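Local atomic coordinates of aminoglycoside phosphotransferase (PDB entry 4PDY), a protein that probably transfers phosphate groups, as expected of an aminoglycoside phosphotransferase-family enzyme with a kinase-like fold, though its substrate is not established. Residues Ala26-Tyr31 with Glu45-Ser50; His258-Ser263 with His272-Cys277; Ala276-Phe281 with Ser290-Val295. All coordinates share one frame; numbering follows the deposited sequence.

Overall arrangement
Contact 1 lies in the N-terminal, sheet-rich lobe, whereas contacts 2 and 3 lie in the helical lobe on the opposite side of the chain's centre. The centres of contacts 1 and 2 are about 37 Å apart, and about 41 Å separates contact 1 from contact 3, centre to centre. Contacts 2 and 3 adjoin, with centres about 9 Å apart; they share Ala-276 and Cys-277 of helix 271-284, and Leu-260 CD1 packs 3.6 Å from Phe-278 CE1. A bound histidine, about 11 Å from the side chain of Trp-47 in contact 1, occupies a pocket lined by Ala-56, Trp-110 and Leu-232, among others, consistent with the interlobe nucleotide cleft of kinase relatives.

Contact 1: residues Ala26-Tyr31 with Glu45-Ser50; sequences AVVSKY and EVWTDS
Val-28 turns CG1 opposite its backbone N (chi1 -177°) and CG2 beside it, placing both methyls over one face of the Trp-47 indole. CG1 lies almost on the ring normal, 4.1 Å from the centroid of the six-membered ring, a CH-pi contact, while CG2 sits nearer the rim, 3.7 Å from CZ2 of Trp-47. With chi1 at -66°, Trp-47 carries its indole from strand 44-49 to the end of helix 25-28 and the turn after it. Tyr-31, closing a type I turn that begins at Val-28, meets the indole at its edge: Tyr-31 CD1 is 3.9 Å from Trp-47 CZ3. The pair is an offset edge-to-face stack, with the indole edge toward the tyrosine face and the planes at 72°. At the far end of the indole, Trp-47 NE1 donates a 2.8 Å bond to Glu-45 OE2, on the anti side of the carboxylate and somewhat out of its plane; together with the packing this limits rotation of the ring. Glu-45 is held by a salt bridge to Arg-38 and by the backbone N of Ile-23. The contact thus seats helix 25-28 against strand 44-49, bordered by strands 35-41, 98-100 and 103-109.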
ATOM      1  N   ALA A  26     -31.831   1.483   6.184  1.00 13.05           N
ATOM      2  CA  ALA A  26     -32.154   2.846   5.758  1.00 13.15           C
ATOM      3  C   ALA A  26     -31.080   3.398   4.805  1.00 11.74           C
ATOM      4  O   ALA A  26     -31.382   4.203   3.936  1.00 12.00           O
ATOM      5  CB  ALA A  26     -32.344   3.769   6.948  1.00 16.08           C
ATOM      6  N   VAL A  27     -29.840   2.960   4.986  1.00  9.93           N
ATOM      7  CA  VAL A  27     -28.760   3.416   4.095  1.00 10.57           C
ATOM      8  C   VAL A  27     -28.971   2.808   2.699  1.00 10.70           C
ATOM      9  O   VAL A  27     -28.896   3.495   1.678  1.00 10.26           O
ATOM     10  CB  VAL A  27     -27.388   3.030   4.645  1.00 11.15           C
ATOM     11  CG1 VAL A  27     -26.309   3.308   3.620  1.00 10.77           C
ATOM     12  CG2 VAL A  27     -27.078   3.792   5.924  1.00 11.83           C
ATOM     13  N   VAL A  28     -29.257   1.501   2.652  1.00 10.24           N
ATOM     14  CA  VAL A  28     -29.456   0.815   1.388  1.00 10.34           C
ATOM     15  C   VAL A  28     -30.582   1.489   0.600  1.00 10.25           C
ATOM     16  O   VAL A  28     -30.495   1.684  -0.621  1.00 10.86           O
ATOM     17  CB  VAL A  28     -29.858  -0.660   1.634  1.00 11.36           C
ATOM     18  CG1 VAL A  28     -29.992  -1.425   0.331  1.00 13.44           C
ATOM     19  CG2 VAL A  28     -28.906  -1.378   2.567  1.00 10.53           C
ATOM     20  N   SER A  29     -31.654   1.847   1.318  1.00  9.71           N
ATOM     21  CA  SER A  29     -32.819   2.443   0.699  1.00 11.24           C
ATOM     22  C   SER A  29     -32.668   3.862   0.147  1.00 11.21           C
ATOM     23  O   SER A  29     -33.550   4.370  -0.521  1.00 11.38           O
ATOM     24  CB  SER A  29     -33.988   2.380   1.695  1.00 13.90           C
ATOM     25  OG  SER A  29     -34.433   1.040   1.816  1.00 18.19           O
ATOM     26  N   LYS A  30     -31.517   4.497   0.404  1.00 10.52           N
ATOM     27  CA  LYS A  30     -31.225   5.786  -0.235  1.00 11.60           C
ATOM     28  C   LYS A  30     -30.818   5.627  -1.696  1.00  8.70           C
ATOM     29  O   LYS A  30     -30.912   6.577  -2.463  1.00 10.88           O
ATOM     30  CB  LYS A  30     -30.106   6.530   0.513  1.00 11.12           C
ATOM     31  CG  LYS A  30     -30.433   6.860   1.959  1.00 11.80           C
ATOM     32  CD  LYS A  30     -31.702   7.678   2.074  1.00 12.45           C
ATOM     33  CE  LYS A  30     -32.094   7.984   3.514  1.00 12.69           C
ATOM     34  NZ  LYS A  30     -32.503   6.733   4.224  1.00 13.55           N
ATOM     35  N   TYR A  31     -30.405   4.420  -2.082  1.00  9.05           N
ATOM     36  CA  TYR A  31     -30.013   4.140  -3.453  1.00  9.86           C
ATOM     37  C   TYR A  31     -31.231   3.643  -4.236  1.00  9.81           C
ATOM     38  O   TYR A  31     -32.299   3.376  -3.656  1.00 11.29           O
ATOM     39  CB  TYR A  31     -28.874   3.116  -3.472  1.00  9.37           C
ATOM     40  CG  TYR A  31     -27.608   3.665  -2.856  1.00  9.74           C
ATOM     41  CD1 TYR A  31     -27.395   3.627  -1.493  1.00 11.07           C
ATOM     42  CD2 TYR A  31     -26.631   4.249  -3.646  1.00  9.33           C
ATOM     43  CE1 TYR A  31     -26.234   4.179  -0.926  1.00  9.43           C
ATOM     44  CE2 TYR A  31     -25.489   4.814  -3.096  1.00  8.98           C
ATOM     45  CZ  TYR A  31     -25.285   4.741  -1.743  1.00  9.04           C
ATOM     46  OH  TYR A  31     -24.159   5.288  -1.148  1.00 10.14           O
ATOM     47  N   GLU A  45     -19.484  -4.826   2.209  1.00 13.29           N
ATOM     48  CA  GLU A  45     -20.730  -5.563   2.157  1.00 12.84           C
ATOM     49  C   GLU A  45     -21.146  -5.707   0.708  1.00 12.24           C
ATOM     50  O   GLU A  45     -21.119  -4.761  -0.060  1.00 13.23           O
ATOM     51  CB  GLU A  45     -21.798  -4.805   2.943  1.00 14.43           C
ATOM     52  CG  GLU A  45     -23.033  -5.621   3.235  1.00 14.82           C
ATOM     53  CD  GLU A  45     -24.004  -4.898   4.150  1.00 13.56           C
ATOM     54  OE1 GLU A  45     -23.768  -4.871   5.380  1.00 18.51           O
ATOM     55  OE2 GLU A  45     -25.010  -4.360   3.648  1.00 14.26           O
ATOM     56  N   VAL A  46     -21.531  -6.922   0.332  1.00 11.58           N
ATOM     57  CA  VAL A  46     -21.986  -7.199  -1.020  1.00 11.11           C
ATOM     58  C   VAL A  46     -23.499  -7.045  -1.068  1.00  9.04           C
ATOM     59  O   VAL A  46     -24.199  -7.635  -0.249  1.00 12.49           O
ATOM     60  CB  VAL A  46     -21.600  -8.624  -1.455  1.00 14.03           C
ATOM     61  CG1 VAL A  46     -22.060  -8.935  -2.889  1.00 13.28           C
ATOM     62  CG2 VAL A  46     -20.111  -8.813  -1.302  1.00 15.84           C
ATOM     63  N   TRP A  47     -23.985  -6.242  -1.995  1.00  9.88           N
ATOM     64  CA  TRP A  47     -25.408  -6.050  -2.248  1.00  9.91           C
ATOM     65  C   TRP A  47     -25.758  -6.652  -3.613  1.00 10.27           C
ATOM     66  O   TRP A  47     -25.067  -6.384  -4.585  1.00 10.49           O
ATOM     67  CB  TRP A  47     -25.738  -4.565  -2.313  1.00 10.12           C
ATOM     68  CG  TRP A  47     -25.581  -3.805  -1.058  1.00 10.24           C
ATOM     69  CD1 TRP A  47     -25.214  -4.278   0.174  1.00 11.15           C
ATOM     70  CD2 TRP A  47     -25.792  -2.396  -0.899  1.00  9.49           C
ATOM     71  NE1 TRP A  47     -25.199  -3.245   1.096  1.00 11.01           N
ATOM     72  CE2 TRP A  47     -25.564  -2.087   0.454  1.00  9.54           C
ATOM     73  CE3 TRP A  47     -26.196  -1.380  -1.763  1.00  9.12           C
ATOM     74  CZ2 TRP A  47     -25.681  -0.790   0.944  1.00 10.66           C
ATOM     75  CZ3 TRP A  47     -26.311  -0.095  -1.273  1.00 10.12           C
ATOM     76  CH2 TRP A  47     -26.073   0.178   0.072  1.00 10.67           C
ATOM     77  N   THR A  48     -26.833  -7.441  -3.683  1.00 11.11           N
ATOM     78  CA  THR A  48     -27.189  -8.134  -4.895  1.00 10.87           C
ATOM     79  C   THR A  48     -28.649  -7.846  -5.253  1.00  9.57           C
ATOM     80  O   THR A  48     -29.507  -7.880  -4.364  1.00 11.12           O
ATOM     81  CB  THR A  48     -26.956  -9.641  -4.695  1.00 13.89           C
ATOM     82  OG1 THR A  48     -25.602  -9.862  -4.259  1.00 14.81           O
ATOM     83  CG2 THR A  48     -27.158 -10.378  -5.956  1.00 13.43           C
ATOM     84  N   ASP A  49     -28.914  -7.541  -6.521  1.00 10.68           N
ATOM     85  CA  ASP A  49     -30.281  -7.302  -7.011  1.00 11.77           C
ATOM     86  C   ASP A  49     -30.906  -8.614  -7.500  1.00 13.17           C
ATOM     87  O   ASP A  49     -30.294  -9.673  -7.378  1.00 11.75           O
ATOM     88  CB  ASP A  49     -30.334  -6.153  -8.046  1.00 12.94           C
ATOM     89  CG  ASP A  49     -29.747  -6.508  -9.406  1.00 12.56           C
ATOM     90  OD1 ASP A  49     -29.487  -7.700  -9.686  1.00 12.40           O
ATOM     91  OD2 ASP A  49     -29.581  -5.564 -10.223  1.00 16.86           O
ATOM     92  N   SER A  50     -32.109  -8.529  -8.046  1.00 15.33           N
ATOM     93  CA  SER A  50     -32.827  -9.738  -8.457  1.00 15.94           C
ATOM     94  C   SER A  50     -32.214 -10.475  -9.643  1.00 15.34           C
ATOM     95  O   SER A  50     -32.552 -11.643  -9.909  1.00 21.16           O
ATOM     96  CB  SER A  50     -34.284  -9.414  -8.780  1.00 18.76           C
ATOM     97  OG  SER A  50     -34.383  -8.648  -9.959  1.00 22.44           O
TER

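Contact 2: residues His258-Ser263 with His272-Cys277; sequences HLLRRS and HLAYAC
Leu-260 and Ala-274 meet where the backbones of two antiparallel helices come closest, their CA atoms 6.2 Å apart. The small Ala-274 side chain lets the leucine reach the opposite backbone: Leu-260 CD2 lies 3.5 Å from Ala-274 CA and 3.7 Å from its CB. The CB of Leu-260 does not aim at helix 271-284; CG stands beside the backbone N (chi1 -74°), and the branch beyond it brings CD2 across. One turn along, Cys-277 directs its CB at the partner helix with SG anti to its backbone N, and the sulfur touches both leucines, 3.8 Å from CG of Leu-260 and 3.9 Å from CD2 of Leu-259. These three side chains and Ala-274 form the tight part, wholly apolar and without a hydrogen bond between the segments.

Packing is looser toward the connection between the helices. Ser-263 and Leu-273 each direct their CB toward the opposite helix, yet their CB atoms remain 4.5 Å apart, and the leucine's nearest approach is by CD1 to the backbone O of Ser-263, at 3.8 Å. On the outer side of helix 271-284, His-272 and Tyr-275 are exposed and take no part, the latter directed away from the partner.

The segment axes approach to 9.8 Å at 159° between their directions, the geometry of an alpha-hairpin, here formed by consecutive helices with a short link at residues 267-270. Helix 121-137 packs on this hairpin through Thr-127 and Ala-128 at Leu-259, Val-124 at Ser-263 and Pro-121 at Leu-273, while helix 289-300 reaches Leu-260 through Val-295, setting the pair within the helical lobe.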
ATOM      1  N   HIS A 258       6.409   0.472  -2.152  1.00 10.35           N
ATOM      2  CA  HIS A 258       5.492  -0.371  -1.359  1.00 10.40           C
ATOM      3  C   HIS A 258       5.071  -1.652  -2.100  1.00 10.40           C
ATOM      4  O   HIS A 258       5.129  -2.728  -1.511  1.00 10.58           O
ATOM      5  CB  HIS A 258       4.283   0.441  -0.872  1.00 11.80           C
ATOM      6  CG  HIS A 258       4.656   1.596   0.018  1.00 15.17           C
ATOM      7  ND1 HIS A 258       3.887   2.730   0.114  1.00 17.13           N
ATOM      8  CD2 HIS A 258       5.739   1.809   0.801  1.00 18.45           C
ATOM      9  CE1 HIS A 258       4.454   3.581   0.955  1.00 18.75           C
ATOM     10  NE2 HIS A 258       5.571   3.034   1.402  1.00 20.51           N
ATOM     11  N   LEU A 259       4.767  -1.529  -3.378  1.00  9.55           N
ATOM     12  CA  LEU A 259       4.512  -2.705  -4.201  1.00  9.53           C
ATOM     13  C   LEU A 259       5.729  -3.615  -4.235  1.00 10.87           C
ATOM     14  O   LEU A 259       5.626  -4.836  -4.058  1.00 10.52           O
ATOM     15  CB  LEU A 259       4.123  -2.294  -5.610  1.00 10.40           C
ATOM     16  CG  LEU A 259       3.880  -3.468  -6.573  1.00  9.48           C
ATOM     17  CD1 LEU A 259       2.769  -4.415  -6.106  1.00 10.06           C
ATOM     18  CD2 LEU A 259       3.554  -2.933  -7.939  1.00 10.99           C
ATOM     19  N   LEU A 260       6.909  -3.025  -4.458  1.00  9.98           N
ATOM     20  CA  LEU A 260       8.100  -3.836  -4.537  1.00  9.94           C
ATOM     21  C   LEU A 260       8.389  -4.567  -3.232  1.00  8.95           C
ATOM     22  O   LEU A 260       8.784  -5.725  -3.232  1.00 10.38           O
ATOM     23  CB  LEU A 260       9.303  -2.969  -4.946  1.00  9.85           C
ATOM     24  CG  LEU A 260       9.351  -2.542  -6.411  1.00 11.55           C
ATOM     25  CD1 LEU A 260      10.279  -1.356  -6.638  1.00 11.79           C
ATOM     26  CD2 LEU A 260       9.816  -3.690  -7.303  1.00 12.31           C
ATOM     27  N   ARG A 261       8.274  -3.876  -2.104  1.00  9.51           N
ATOM     28  CA  ARG A 261       8.649  -4.511  -0.861  1.00 10.51           C
ATOM     29  C   ARG A 261       7.733  -5.710  -0.589  1.00 10.89           C
ATOM     30  O   ARG A 261       8.182  -6.773  -0.201  1.00 11.77           O
ATOM     31  CB  ARG A 261       8.664  -3.537   0.327  1.00 11.02           C
ATOM     32  CG  ARG A 261       9.495  -4.122   1.450  1.00 12.82           C
ATOM     33  CD  ARG A 261       9.312  -3.487   2.809  1.00 14.20           C
ATOM     34  NE  ARG A 261       9.522  -2.051   2.908  1.00 14.22           N
ATOM     35  CZ  ARG A 261      10.694  -1.392   2.998  1.00 16.67           C
ATOM     36  NH1 ARG A 261      11.871  -2.008   2.968  1.00 15.25           N
ATOM     37  NH2 ARG A 261      10.660  -0.080   3.157  1.00 18.51           N
ATOM     38  N   ARG A 262       6.455  -5.491  -0.767  1.00 11.99           N
ATOM     39  CA  ARG A 262       5.493  -6.576  -0.515  1.00 11.48           C
ATOM     40  C   ARG A 262       5.715  -7.752  -1.454  1.00 11.10           C
ATOM     41  O   ARG A 262       5.691  -8.922  -1.031  1.00 14.80           O
ATOM     42  CB  ARG A 262       4.071  -6.034  -0.647  1.00 13.46           C
ATOM     43  CG  ARG A 262       3.680  -5.142   0.528  1.00 18.59           C
ATOM     44  CD  ARG A 262       2.231  -4.671   0.508  1.00 25.28           C
ATOM     45  NE  ARG A 262       1.946  -3.828   1.681  1.00 29.11           N
ATOM     46  CZ  ARG A 262       1.706  -2.509   1.668  1.00 31.81           C
ATOM     47  NH1 ARG A 262       1.657  -1.801   0.536  1.00 24.21           N
ATOM     48  NH2 ARG A 262       1.482  -1.882   2.820  1.00 37.00           N
ATOM     49  N   SER A 263       5.910  -7.447  -2.731  0.50 11.08           N
ATOM     50  CA  SER A 263       6.129  -8.484  -3.736  0.50 12.06           C
ATOM     51  C   SER A 263       7.413  -9.243  -3.429  0.50 12.94           C
ATOM     52  O   SER A 263       7.414 -10.479  -3.287  0.50 13.01           O
ATOM     53  CB  SER A 263       6.214  -7.886  -5.140  0.50 13.30           C
ATOM     54  OG  SER A 263       5.050  -7.152  -5.481  0.50 13.31           O
ATOM     55  N   HIS A 272      12.577 -10.966 -11.065  1.00 11.37           N
ATOM     56  CA  HIS A 272      11.551 -10.895 -12.114  1.00 12.46           C
ATOM     57  C   HIS A 272      10.362 -10.062 -11.657  1.00 10.49           C
ATOM     58  O   HIS A 272       9.726  -9.391 -12.465  1.00 11.68           O
ATOM     59  CB  HIS A 272      11.017 -12.267 -12.553  1.00 14.75           C
ATOM     60  CG  HIS A 272      12.007 -13.125 -13.277  1.00 15.81           C
ATOM     61  ND1 HIS A 272      12.744 -14.102 -12.642  1.00 18.30           N
ATOM     62  CD2 HIS A 272      12.364 -13.174 -14.584  1.00 18.27           C
ATOM     63  CE1 HIS A 272      13.528 -14.701 -13.521  1.00 19.35           C
ATOM     64  NE2 HIS A 272      13.294 -14.179 -14.711  1.00 18.25           N
ATOM     65  N   LEU A 273      10.076 -10.098 -10.354  1.00 10.80           N
ATOM     66  CA  LEU A 273       8.985  -9.316  -9.809  1.00 11.36           C
ATOM     67  C   LEU A 273       9.318  -7.828  -9.870  1.00 10.84           C
ATOM     68  O   LEU A 273       8.447  -7.023 -10.203  1.00 10.98           O
ATOM     69  CB  LEU A 273       8.702  -9.735  -8.377  1.00 12.56           C
ATOM     70  CG  LEU A 273       8.290 -11.209  -8.196  1.00 12.75           C
ATOM     71  CD1 LEU A 273       8.435 -11.662  -6.751  1.00 15.64           C
ATOM     72  CD2 LEU A 273       6.872 -11.470  -8.689  1.00 14.64           C
ATOM     73  N   ALA A 274      10.578  -7.464  -9.559  1.00 11.48           N
ATOM     74  CA  ALA A 274      10.982  -6.061  -9.607  1.00 12.58           C
ATOM     75  C   ALA A 274      10.994  -5.556 -11.038  1.00 10.12           C
ATOM     76  O   ALA A 274      10.506  -4.482 -11.322  1.00 11.99           O
ATOM     77  CB  ALA A 274      12.335  -5.864  -8.955  1.00 13.81           C
ATOM     78  N   TYR A 275      11.490  -6.385 -11.956  1.00 10.76           N
ATOM     79  CA  TYR A 275      11.546  -5.998 -13.354  1.00 13.57           C
ATOM     80  C   TYR A 275      10.141  -5.761 -13.892  1.00 12.60           C
ATOM     81  O   TYR A 275       9.896  -4.792 -14.600  1.00 12.01           O
ATOM     82  CB  TYR A 275      12.259  -7.056 -14.182  1.00 15.13           C
ATOM     83  CG  TYR A 275      12.446  -6.660 -15.629  1.00 18.92           C
ATOM     84  CD1 TYR A 275      13.309  -5.633 -15.976  1.00 22.27           C
ATOM     85  CD2 TYR A 275      11.758  -7.297 -16.640  1.00 25.86           C
ATOM     86  CE1 TYR A 275      13.498  -5.257 -17.301  1.00 23.85           C
ATOM     87  CE2 TYR A 275      11.928  -6.930 -17.968  1.00 30.97           C
ATOM     88  CZ  TYR A 275      12.804  -5.908 -18.292  1.00 28.27           C
ATOM     89  OH  TYR A 275      12.971  -5.540 -19.611  1.00 44.19           O
ATOM     90  N   ALA A 276       9.222  -6.670 -13.552  1.00 12.16           N
ATOM     91  CA  ALA A 276       7.818  -6.529 -13.987  1.00 12.47           C
ATOM     92  C   ALA A 276       7.260  -5.170 -13.519  1.00 10.52           C
ATOM     93  O   ALA A 276       6.616  -4.423 -14.271  1.00 11.51           O
ATOM     94  CB  ALA A 276       6.979  -7.682 -13.450  1.00 13.68           C
ATOM     95  N   CYS A 277       7.560  -4.822 -12.275  1.00 11.47           N
ATOM     96  CA  CYS A 277       7.121  -3.559 -11.727  1.00 11.49           C
ATOM     97  C   CYS A 277       7.746  -2.347 -12.452  1.00 11.19           C
ATOM     98  O   CYS A 277       7.039  -1.469 -12.937  1.00 10.85           O
ATOM     99  CB  CYS A 277       7.480  -3.523 -10.254  1.00 12.27           C
ATOM    100  SG  CYS A 277       7.105  -2.003  -9.382  1.00 13.33           S
TER

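Contact 3: residues Ala276-Phe281 with Ser290-Val295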
ATOM      1  N   ALA A 276       9.222  -6.670 -13.552  1.00 12.16           N
ATOM      2  CA  ALA A 276       7.818  -6.529 -13.987  1.00 12.47           C
ATOM      3  C   ALA A 276       7.260  -5.170 -13.519  1.00 10.52           C
ATOM      4  O   ALA A 276       6.616  -4.423 -14.271  1.00 11.51           O
ATOM      5  CB  ALA A 276       6.979  -7.682 -13.450  1.00 13.68           C
ATOM      6  N   CYS A 277       7.560  -4.822 -12.275  1.00 11.47           N
ATOM      7  CA  CYS A 277       7.121  -3.559 -11.727  1.00 11.49           C
ATOM      8  C   CYS A 277       7.746  -2.347 -12.452  1.00 11.19           C
ATOM      9  O   CYS A 277       7.039  -1.469 -12.937  1.00 10.85           O
ATOM     10  CB  CYS A 277       7.480  -3.523 -10.254  1.00 12.27           C
ATOM     11  SG  CYS A 277       7.105  -2.003  -9.382  1.00 13.33           S
ATOM     12  N   PHE A 278       9.077  -2.321 -12.555  1.00 11.00           N
ATOM     13  CA  PHE A 278       9.767  -1.156 -13.118  1.00 11.41           C
ATOM     14  C   PHE A 278       9.364  -0.974 -14.585  1.00 11.51           C
ATOM     15  O   PHE A 278       9.100   0.132 -15.031  1.00 13.09           O
ATOM     16  CB  PHE A 278      11.288  -1.325 -13.046  1.00 12.15           C
ATOM     17  CG  PHE A 278      11.862  -1.251 -11.649  1.00 12.14           C
ATOM     18  CD1 PHE A 278      11.509  -0.225 -10.794  1.00 12.64           C
ATOM     19  CD2 PHE A 278      12.803  -2.174 -11.223  1.00 14.55           C
ATOM     20  CE1 PHE A 278      12.061  -0.136  -9.534  1.00 14.94           C
ATOM     21  CE2 PHE A 278      13.364  -2.081  -9.957  1.00 14.77           C
ATOM     22  CZ  PHE A 278      12.983  -1.069  -9.113  1.00 13.94           C
ATOM     23  N   LEU A 279       9.301  -2.079 -15.330  1.00 11.98           N
ATOM     24  CA  LEU A 279       8.954  -1.993 -16.739  1.00 13.07           C
ATOM     25  C   LEU A 279       7.593  -1.312 -16.935  1.00 11.10           C
ATOM     26  O   LEU A 279       7.396  -0.544 -17.867  1.00 12.84           O
ATOM     27  CB  LEU A 279       8.912  -3.390 -17.367  1.00 15.64           C
ATOM     28  CG  LEU A 279       8.871  -3.482 -18.886  1.00 22.93           C
ATOM     29  CD1 LEU A 279      10.209  -3.037 -19.465  1.00 26.08           C
ATOM     30  CD2 LEU A 279       8.548  -4.912 -19.313  1.00 24.46           C
ATOM     31  N   HIS A 280       6.631  -1.635 -16.060  1.00 11.29           N
ATOM     32  CA  HIS A 280       5.281  -1.125 -16.236  1.00 11.73           C
ATOM     33  C   HIS A 280       5.071   0.274 -15.684  1.00 11.84           C
ATOM     34  O   HIS A 280       4.252   1.003 -16.218  1.00 14.37           O
ATOM     35  CB  HIS A 280       4.247  -2.144 -15.737  1.00 11.62           C
ATOM     36  CG  HIS A 280       4.169  -3.327 -16.638  1.00 12.82           C
ATOM     37  ND1 HIS A 280       5.074  -4.359 -16.582  1.00 11.87           N
ATOM     38  CD2 HIS A 280       3.338  -3.605 -17.673  1.00 16.10           C
ATOM     39  CE1 HIS A 280       4.816  -5.220 -17.557  1.00 13.66           C
ATOM     40  NE2 HIS A 280       3.750  -4.797 -18.212  1.00 16.39           N
ATOM     41  N   PHE A 281       5.826   0.675 -14.652  1.00 12.03           N
ATOM     42  CA  PHE A 281       5.892   2.110 -14.318  1.00 12.13           C
ATOM     43  C   PHE A 281       6.534   2.910 -15.466  1.00 11.53           C
ATOM     44  O   PHE A 281       6.018   3.940 -15.896  1.00 12.99           O
ATOM     45  CB  PHE A 281       6.642   2.355 -12.993  1.00 11.12           C
ATOM     46  CG  PHE A 281       5.773   2.225 -11.774  1.00 10.54           C
ATOM     47  CD1 PHE A 281       5.069   3.322 -11.301  1.00 10.12           C
ATOM     48  CD2 PHE A 281       5.671   1.026 -11.087  1.00 10.40           C
ATOM     49  CE1 PHE A 281       4.247   3.219 -10.189  1.00 12.08           C
ATOM     50  CE2 PHE A 281       4.865   0.910  -9.960  1.00  9.93           C
ATOM     51  CZ  PHE A 281       4.170   2.017  -9.501  1.00  9.94           C
ATOM     52  N   SER A 290      17.105   9.288 -10.335  1.00 13.64           N
ATOM     53  CA  SER A 290      16.808   9.757  -8.995  1.00 14.93           C
ATOM     54  C   SER A 290      15.573   9.060  -8.407  1.00 12.67           C
ATOM     55  O   SER A 290      15.480   8.919  -7.204  1.00 13.19           O
ATOM     56  CB  SER A 290      16.624  11.282  -8.950  1.00 18.17           C
ATOM     57  OG  SER A 290      15.611  11.757  -9.828  1.00 23.75           O
ATOM     58  N   GLU A 291      14.620   8.676  -9.261  1.00 12.93           N
ATOM     59  CA  GLU A 291      13.430   7.938  -8.789  1.00 12.10           C
ATOM     60  C   GLU A 291      13.828   6.541  -8.365  1.00 10.09           C
ATOM     61  O   GLU A 291      13.356   6.038  -7.337  1.00 11.83           O
ATOM     62  CB  GLU A 291      12.329   7.910  -9.845  1.00 12.90           C
ATOM     63  CG  GLU A 291      11.046   7.200  -9.402  1.00 13.01           C
ATOM     64  CD  GLU A 291       9.908   7.517 -10.332  1.00 13.70           C
ATOM     65  OE1 GLU A 291      10.077   7.286 -11.532  1.00 16.97           O
ATOM     66  OE2 GLU A 291       8.840   7.960  -9.865  1.00 13.91           O
ATOM     67  N   TYR A 292      14.670   5.887  -9.157  1.00 11.29           N
ATOM     68  CA  TYR A 292      15.212   4.593  -8.736  1.00 11.90           C
ATOM     69  C   TYR A 292      15.881   4.724  -7.381  1.00 11.78           C
ATOM     70  O   TYR A 292      15.776   3.871  -6.525  1.00 12.01           O
ATOM     71  CB  TYR A 292      16.219   4.046  -9.731  1.00 10.75           C
ATOM     72  CG  TYR A 292      15.676   3.299 -10.911  1.00 12.30           C
ATOM     73  CD1 TYR A 292      15.117   2.034 -10.737  1.00 13.51           C
ATOM     74  CD2 TYR A 292      15.732   3.822 -12.192  1.00 14.48           C
ATOM     75  CE1 TYR A 292      14.639   1.305 -11.807  1.00 15.18           C
ATOM     76  CE2 TYR A 292      15.253   3.101 -13.275  1.00 14.59           C
ATOM     77  CZ  TYR A 292      14.689   1.842 -13.069  1.00 14.31           C
ATOM     78  OH  TYR A 292      14.187   1.076 -14.107  1.00 18.93           O
ATOM     79  N   ARG A 293      16.665   5.796  -7.213  1.00 11.86           N
ATOM     80  CA  ARG A 293      17.420   5.945  -5.961  1.00 13.29           C
ATOM     81  C   ARG A 293      16.505   6.176  -4.760  1.00 10.69           C
ATOM     82  O   ARG A 293      16.786   5.685  -3.673  1.00 12.39           O
ATOM     83  CB  ARG A 293      18.472   7.045  -6.088  1.00 15.05           C
ATOM     84  CG  ARG A 293      19.402   6.781  -7.254  1.00 18.38           C
ATOM     85  CD  ARG A 293      20.851   6.698  -6.884  1.00 24.08           C
ATOM     86  NE  ARG A 293      21.309   7.874  -6.166  1.00 22.36           N
ATOM     87  CZ  ARG A 293      22.280   7.859  -5.262  1.00 27.49           C
ATOM     88  NH1 ARG A 293      22.610   8.983  -4.650  1.00 27.95           N
ATOM     89  NH2 ARG A 293      22.926   6.730  -4.968  1.00 28.91           N
ATOM     90  N   ALA A 294      15.426   6.933  -4.955  1.00 11.62           N
ATOM     91  CA  ALA A 294      14.425   7.092  -3.899  1.00 12.51           C
ATOM     92  C   ALA A 294      13.791   5.744  -3.516  1.00 11.26           C
ATOM     93  O   ALA A 294      13.604   5.449  -2.345  1.00 12.86           O
ATOM     94  CB  ALA A 294      13.352   8.073  -4.322  1.00 12.44           C
ATOM     95  N   VAL A 295      13.460   4.934  -4.523  1.00 10.88           N
ATOM     96  CA  VAL A 295      12.929   3.597  -4.282  1.00 10.49           C
ATOM     97  C   VAL A 295      13.972   2.753  -3.534  1.00 10.88           C
ATOM     98  O   VAL A 295      13.638   2.068  -2.579  1.00 12.60           O
ATOM     99  CB  VAL A 295      12.513   2.925  -5.610  1.00 12.03           C
ATOM    100  CG1 VAL A 295      12.234   1.451  -5.391  1.00 12.59           C
ATOM    101  CG2 VAL A 295      11.295   3.608  -6.206  1.00 11.48           C
TER
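Phe-278 and Tyr-292 make the aromatic part of this contact, an edge-to-face stack in which the tyrosine supplies the edge. Tyr-292 CE1 stands over the centre of the Phe-278 ring, 3.6 Å above its plane; the ring centroids are 4.9 Å apart and the planes meet at 62°. Tyr-292 leaves its helix with CG beside the backbone N (chi1 -84°), and although its CB does not aim at the partner, the end of the ring comes across to it. The phenol oxygen continues past the ring to lie 3.9 Å from Phe-278 CB.

Apolar packing is slighter: Val-295 CG1 approaches the edge of the Phe-278 ring at CE1, 4.4 Å away. The two segments belong to successive helices, 271-284 and 289-300, of the C-terminal helical lobe of this kinase-like fold; Ile-287 in the connection touches both Phe-278 and Tyr-292, and Met-256 of helix 252-266 also packs on Phe-278.

No hydrogen bond joins the segments directly, but Arg-252 links them, with NH1 bonded to Phe-281 O and NH2 in a salt bridge to Glu-291 OE1. Within helix 271-284, His-280 ND1 donates a 2.8 Å bond to Ala-276 O, meeting a lone pair in the carbonyl plane, an i to i-4 bond that holds the imidazole against its own helix.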